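Local coordinates for Rna-directed RNA polymerase (Infectious pancreatic necrosis virus, PDB 3ZED), which catalyses RNA-templated RNA synthesis in viral replication and is probably found both free and covalently linked to the genomic RNA, at residues L131-F134 with L135-N138; A607-I610 with V611-A615. All blocks are in the same frame, centred on the assembly; numbering follows the deposited sequence.

Contact 1: L131-F134 with L135-N138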
loop_
_atom_site.group_PDB
_atom_site.type_symbol
_atom_site.label_atom_id
_atom_site.label_comp_id
_atom_site.label_asym_id
_atom_site.label_seq_id
_atom_site.Cartn_x
_atom_site.Cartn_y
_atom_site.Cartn_z
ATOM N N LEU B 131 -1.440 -8.526 -34.289
ATOM C CA LEU B 131 0.023 -8.483 -34.224
ATOM C C LEU B 131 0.632 -9.359 -35.312
ATOM O O LEU B 131 1.575 -8.922 -35.988
ATOM C CB LEU B 131 0.527 -8.930 -32.841
ATOM C CG LEU B 131 0.255 -8.002 -31.660
ATOM C CD1 LEU B 131 0.462 -8.741 -30.367
ATOM C CD2 LEU B 131 1.142 -6.730 -31.699
ATOM N N THR B 132 0.089 -10.588 -35.507
ATOM C CA THR B 132 0.565 -11.523 -36.540
ATOM C C THR B 132 0.355 -10.937 -37.953
ATOM O O THR B 132 1.262 -11.033 -38.796
ATOM C CB THR B 132 -0.137 -12.884 -36.421
ATOM O OG1 THR B 132 -0.023 -13.341 -35.085
ATOM C CG2 THR B 132 0.436 -13.922 -37.382
ATOM N N PHE B 133 -0.828 -10.346 -38.209
ATOM C CA PHE B 133 -1.097 -9.744 -39.518
ATOM C C PHE B 133 -0.136 -8.602 -39.803
ATOM O O PHE B 133 0.380 -8.514 -40.911
ATOM C CB PHE B 133 -2.545 -9.229 -39.663
ATOM C CG PHE B 133 -2.751 -8.438 -40.954
ATOM C CD1 PHE B 133 -2.565 -9.039 -42.200
ATOM C CD2 PHE B 133 -3.073 -7.083 -40.917
ATOM C CE1 PHE B 133 -2.739 -8.309 -43.381
ATOM C CE2 PHE B 133 -3.276 -6.363 -42.096
ATOM C CZ PHE B 133 -3.133 -6.989 -43.319
ATOM N N PHE B 134 0.120 -7.739 -38.815
ATOM C CA PHE B 134 0.999 -6.615 -39.076
ATOM C C PHE B 134 2.459 -7.071 -39.176
ATOM O O PHE B 134 3.222 -6.422 -39.896
ATOM C CB PHE B 134 0.778 -5.482 -38.059
ATOM C CG PHE B 134 -0.503 -4.712 -38.334
ATOM C CD1 PHE B 134 -0.681 -4.023 -39.539
ATOM C CD2 PHE B 134 -1.526 -4.664 -37.389
ATOM C CE1 PHE B 134 -1.863 -3.299 -39.786
ATOM C CE2 PHE B 134 -2.709 -3.952 -37.642
ATOM C CZ PHE B 134 -2.871 -3.271 -38.841
ATOM N N LEU B 135 2.839 -8.224 -38.545
ATOM C CA LEU B 135 4.212 -8.730 -38.702
ATOM C C LEU B 135 4.428 -9.248 -40.155
ATOM O O LEU B 135 5.550 -9.173 -40.691
ATOM C CB LEU B 135 4.553 -9.826 -37.676
ATOM C CG LEU B 135 6.006 -10.358 -37.721
ATOM C CD1 LEU B 135 6.929 -9.462 -36.961
ATOM C CD2 LEU B 135 6.113 -11.764 -37.183
ATOM N N LEU B 136 3.342 -9.780 -40.764
ATOM C CA LEU B 136 3.299 -10.269 -42.140
ATOM C C LEU B 136 3.537 -9.157 -43.157
ATOM O O LEU B 136 4.001 -9.441 -44.260
ATOM C CB LEU B 136 1.933 -10.914 -42.453
ATOM C CG LEU B 136 1.557 -12.231 -41.760
ATOM C CD1 LEU B 136 0.120 -12.605 -42.091
ATOM C CD2 LEU B 136 2.519 -13.365 -42.118
ATOM N N GLU B 137 3.187 -7.906 -42.797
ATOM C CA GLU B 137 3.239 -6.722 -43.682
ATOM C C GLU B 137 4.331 -5.700 -43.362
ATOM O O GLU B 137 4.560 -4.810 -44.174
ATOM C CB GLU B 137 1.891 -5.970 -43.615
ATOM C CG GLU B 137 0.725 -6.688 -44.268
ATOM C CD GLU B 137 -0.439 -5.786 -44.614
ATOM O OE1 GLU B 137 -0.782 -4.898 -43.797
ATOM O OE2 GLU B 137 -1.034 -5.992 -45.697
ATOM N N ASN B 138 4.954 -5.770 -42.181
ATOM C CA ASN B 138 5.944 -4.774 -41.782
ATOM C C ASN B 138 7.247 -5.394 -41.296
ATOM O O ASN B 138 7.224 -6.258 -40.429
ATOM C CB ASN B 138 5.376 -3.893 -40.667
ATOM C CG ASN B 138 4.141 -3.105 -41.009
ATOM O OD1 ASN B 138 4.210 -1.972 -41.468
ATOM N ND2 ASN B 138 2.980 -3.640 -40.690
#

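Contact 2: A607-I610 with V611-A615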
loop_
_atom_site.group_PDB
_atom_site.type_symbol
_atom_site.label_atom_id
_atom_site.label_comp_id
_atom_site.label_asym_id
_atom_site.label_seq_id
_atom_site.Cartn_x
_atom_site.Cartn_y
_atom_site.Cartn_z
ATOM N N ALA B 607 -16.927 1.416 -24.506
ATOM C CA ALA B 607 -16.020 2.513 -24.169
ATOM C C ALA B 607 -14.736 1.934 -23.559
ATOM O O ALA B 607 -13.639 2.373 -23.919
ATOM C CB ALA B 607 -16.688 3.483 -23.203
ATOM N N TYR B 608 -14.882 0.905 -22.672
ATOM C CA TYR B 608 -13.773 0.200 -22.019
ATOM C C TYR B 608 -12.840 -0.397 -23.083
ATOM O O TYR B 608 -11.628 -0.361 -22.906
ATOM C CB TYR B 608 -14.283 -0.900 -21.041
ATOM C CG TYR B 608 -13.249 -1.979 -20.786
ATOM C CD1 TYR B 608 -12.242 -1.796 -19.842
ATOM C CD2 TYR B 608 -13.200 -3.125 -21.579
ATOM C CE1 TYR B 608 -11.228 -2.736 -19.676
ATOM C CE2 TYR B 608 -12.177 -4.057 -21.441
ATOM C CZ TYR B 608 -11.199 -3.864 -20.484
ATOM O OH TYR B 608 -10.200 -4.797 -20.346
ATOM N N GLN B 609 -13.412 -0.949 -24.169
ATOM C CA GLN B 609 -12.689 -1.552 -25.293
ATOM C C GLN B 609 -11.734 -0.552 -25.930
ATOM O O GLN B 609 -10.579 -0.898 -26.196
ATOM C CB GLN B 609 -13.679 -2.079 -26.351
ATOM C CG GLN B 609 -14.462 -3.319 -25.905
ATOM C CD GLN B 609 -13.584 -4.539 -25.698
ATOM O OE1 GLN B 609 -12.793 -4.937 -26.570
ATOM N NE2 GLN B 609 -13.711 -5.156 -24.531
ATOM N N ILE B 610 -12.198 0.691 -26.142
ATOM C CA ILE B 610 -11.373 1.771 -26.692
ATOM C C ILE B 610 -10.288 2.152 -25.657
ATOM O O ILE B 610 -9.122 2.302 -26.036
ATOM C CB ILE B 610 -12.244 2.989 -27.094
ATOM C CG1 ILE B 610 -13.223 2.609 -28.243
ATOM C CG2 ILE B 610 -11.371 4.217 -27.444
ATOM C CD1 ILE B 610 -14.460 3.455 -28.346
ATOM N N VAL B 611 -10.687 2.320 -24.373
ATOM C CA VAL B 611 -9.803 2.683 -23.262
ATOM C C VAL B 611 -8.611 1.681 -23.169
ATOM O O VAL B 611 -7.468 2.111 -23.096
ATOM C CB VAL B 611 -10.587 2.807 -21.921
ATOM C CG1 VAL B 611 -9.648 2.927 -20.715
ATOM C CG2 VAL B 611 -11.546 4.002 -21.956
ATOM N N ARG B 612 -8.889 0.376 -23.203
ATOM C CA ARG B 612 -7.896 -0.704 -23.121
ATOM C C ARG B 612 -6.760 -0.522 -24.149
ATOM O O ARG B 612 -5.598 -0.572 -23.770
ATOM C CB ARG B 612 -8.591 -2.062 -23.319
ATOM C CG ARG B 612 -7.641 -3.239 -23.526
ATOM C CD ARG B 612 -8.310 -4.334 -24.331
ATOM N NE ARG B 612 -9.238 -5.101 -23.506
ATOM C CZ ARG B 612 -9.877 -6.184 -23.916
ATOM N NH1 ARG B 612 -9.700 -6.639 -25.152
ATOM N NH2 ARG B 612 -10.683 -6.834 -23.093
ATOM N N TYR B 613 -7.102 -0.301 -25.431
ATOM C CA TYR B 613 -6.121 -0.121 -26.498
ATOM C C TYR B 613 -5.439 1.251 -26.444
ATOM O O TYR B 613 -4.265 1.322 -26.755
ATOM C CB TYR B 613 -6.756 -0.379 -27.867
ATOM C CG TYR B 613 -7.159 -1.829 -28.010
ATOM C CD1 TYR B 613 -6.205 -2.848 -27.952
ATOM C CD2 TYR B 613 -8.500 -2.195 -28.093
ATOM C CE1 TYR B 613 -6.573 -4.189 -28.006
ATOM C CE2 TYR B 613 -8.882 -3.538 -28.135
ATOM C CZ TYR B 613 -7.913 -4.531 -28.090
ATOM O OH TYR B 613 -8.259 -5.852 -28.205
ATOM N N GLU B 614 -6.122 2.313 -25.988
ATOM C CA GLU B 614 -5.504 3.627 -25.856
ATOM C C GLU B 614 -4.526 3.666 -24.674
ATOM O O GLU B 614 -3.438 4.221 -24.817
ATOM C CB GLU B 614 -6.565 4.739 -25.701
ATOM C CG GLU B 614 -7.410 5.013 -26.938
ATOM C CD GLU B 614 -6.679 5.575 -28.142
ATOM O OE1 GLU B 614 -6.002 4.800 -28.854
ATOM O OE2 GLU B 614 -6.813 6.787 -28.401
ATOM N N ALA B 615 -4.901 3.066 -23.516
ATOM C CA ALA B 615 -4.069 3.050 -22.310
ATOM C C ALA B 615 -2.799 2.239 -22.520
ATOM O O ALA B 615 -1.734 2.715 -22.135
ATOM C CB ALA B 615 -4.843 2.527 -21.116
#

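Contact 1: L131-F134 with L135-N138
Phe134 O is gripped by several N-H groups near the C-terminal end of a helix. The straightest bond comes from the side-chain amide of Asn138, with ND2 to Phe134 O at 2.9 Å and an N-H...O angle of 166°. The oxygen lies close to the amide plane of Asn138, so the N-H points almost directly at it. Glu137 N also donates to Phe134 O, at 3.3 Å, but from above the carbonyl plane. Asn138 N adds a weak bond to the same oxygen. Asn138 CG stands anti to its own carbonyl carbon (chi1 -61°), which turns the amide back toward the preceding turn. The amide and the Phe134 ring lie side by side and point the same way, and ND2 reaches the ring edge, 3.9 Å from Phe134 CD1. Phe133 has its CG anti to the backbone N (chi1 172°), which carries its ring toward Glu137. The carboxylate meets the CE1-CZ-CE2 end of this ring obliquely, with Glu137 OE1 3.2 Å from Phe133 CZ, and the two planes are inclined to each other. Leu136 CD1 touches the same ring more loosely, 4.5 Å from Phe133 CD1. Further back the helix is regular: Leu135 N bonds to Leu131 O at 2.9 Å, and Leu136 N to Thr132 O at 3.1 Å. Thr132 OG1 turns back to Leu128 O. Leu131 and Leu135 pack on helix 143-156, while Phe134 faces helix 625-645 and meets His633 edge-to-face. In the final turn weak i to i+4 bonds mix with i to i+3 bonds. Asn138 ND2 adds its N-H to Phe134 O, a side-chain C-cap-like interaction near the C-terminal end of helix 125-137, where backbone carbonyls commonly recruit polar groups.

Contact 2: A607-I610 with V611-A615
Tyr608 and Arg612 both carry CG anti to the backbone N (chi1 157° and 169°), and the arginine chain then bends at chi3 (-77°), which brings its guanidinium to the phenol oxygen. Arg612 NE lies 3.3 Å from Tyr608 OH and NH2 lies 3.5 Å from it. Both hydrogen bonds are weak. The hydroxyl sits at the guanidinium edge, and the ring and guanidinium planes are nearly perpendicular. Gln609 bends at chi2 and lies alongside Arg612, with NE2 over one guanidinium face, 3.7 Å from Arg612 NH2. Arg612 CD rests over one face of the Tyr613 ring, near its rim. Tyr613 CD2 comes within 3.1 Å of Gln609 O. The stronger partner of Tyr608 OH is Lys591 O, and Tyr613 OH bonds to Asp124. Along the backbone the bonds are regular: Val611 N to Ala607 O is 3.0 Å, Arg612 N to Tyr608 O is 2.9 Å and Glu614 N to Ile610 O is 3.0 Å. On another side of the helix, Glu614 CG packs 4.1 Å from Ile610 CG2. The Glu614 carboxylate is held by salt bridges to Arg617 and Arg639, which probably favour its charged form. On helix 604-621 of the thumb, Ile610 touches both helix 625-645 and helix 650-654; Gln609 and Tyr613 meet the former, Ala607 and Val611 the latter.

Contact 1 comes first along the chain, on helix 125-137, and contact 2 follows much later, on helix 604-621. Their centres are about 21 Å apart and their nearest atoms about 9 Å apart, so they do not touch. They lie on the same side of the chain's centre. Contact 1 is at the surface in the palm part of the sequence, and contact 2 is buried in the thumb part. Helix 625-645 connects them: both contacts pack side chains against it. Asp124, just before helix 125-137, also bonds to Tyr613 of contact 2. The early part of the chain is thus fastened to the thumb helices, away from the potassium sites and the predicted GTP-binding segment.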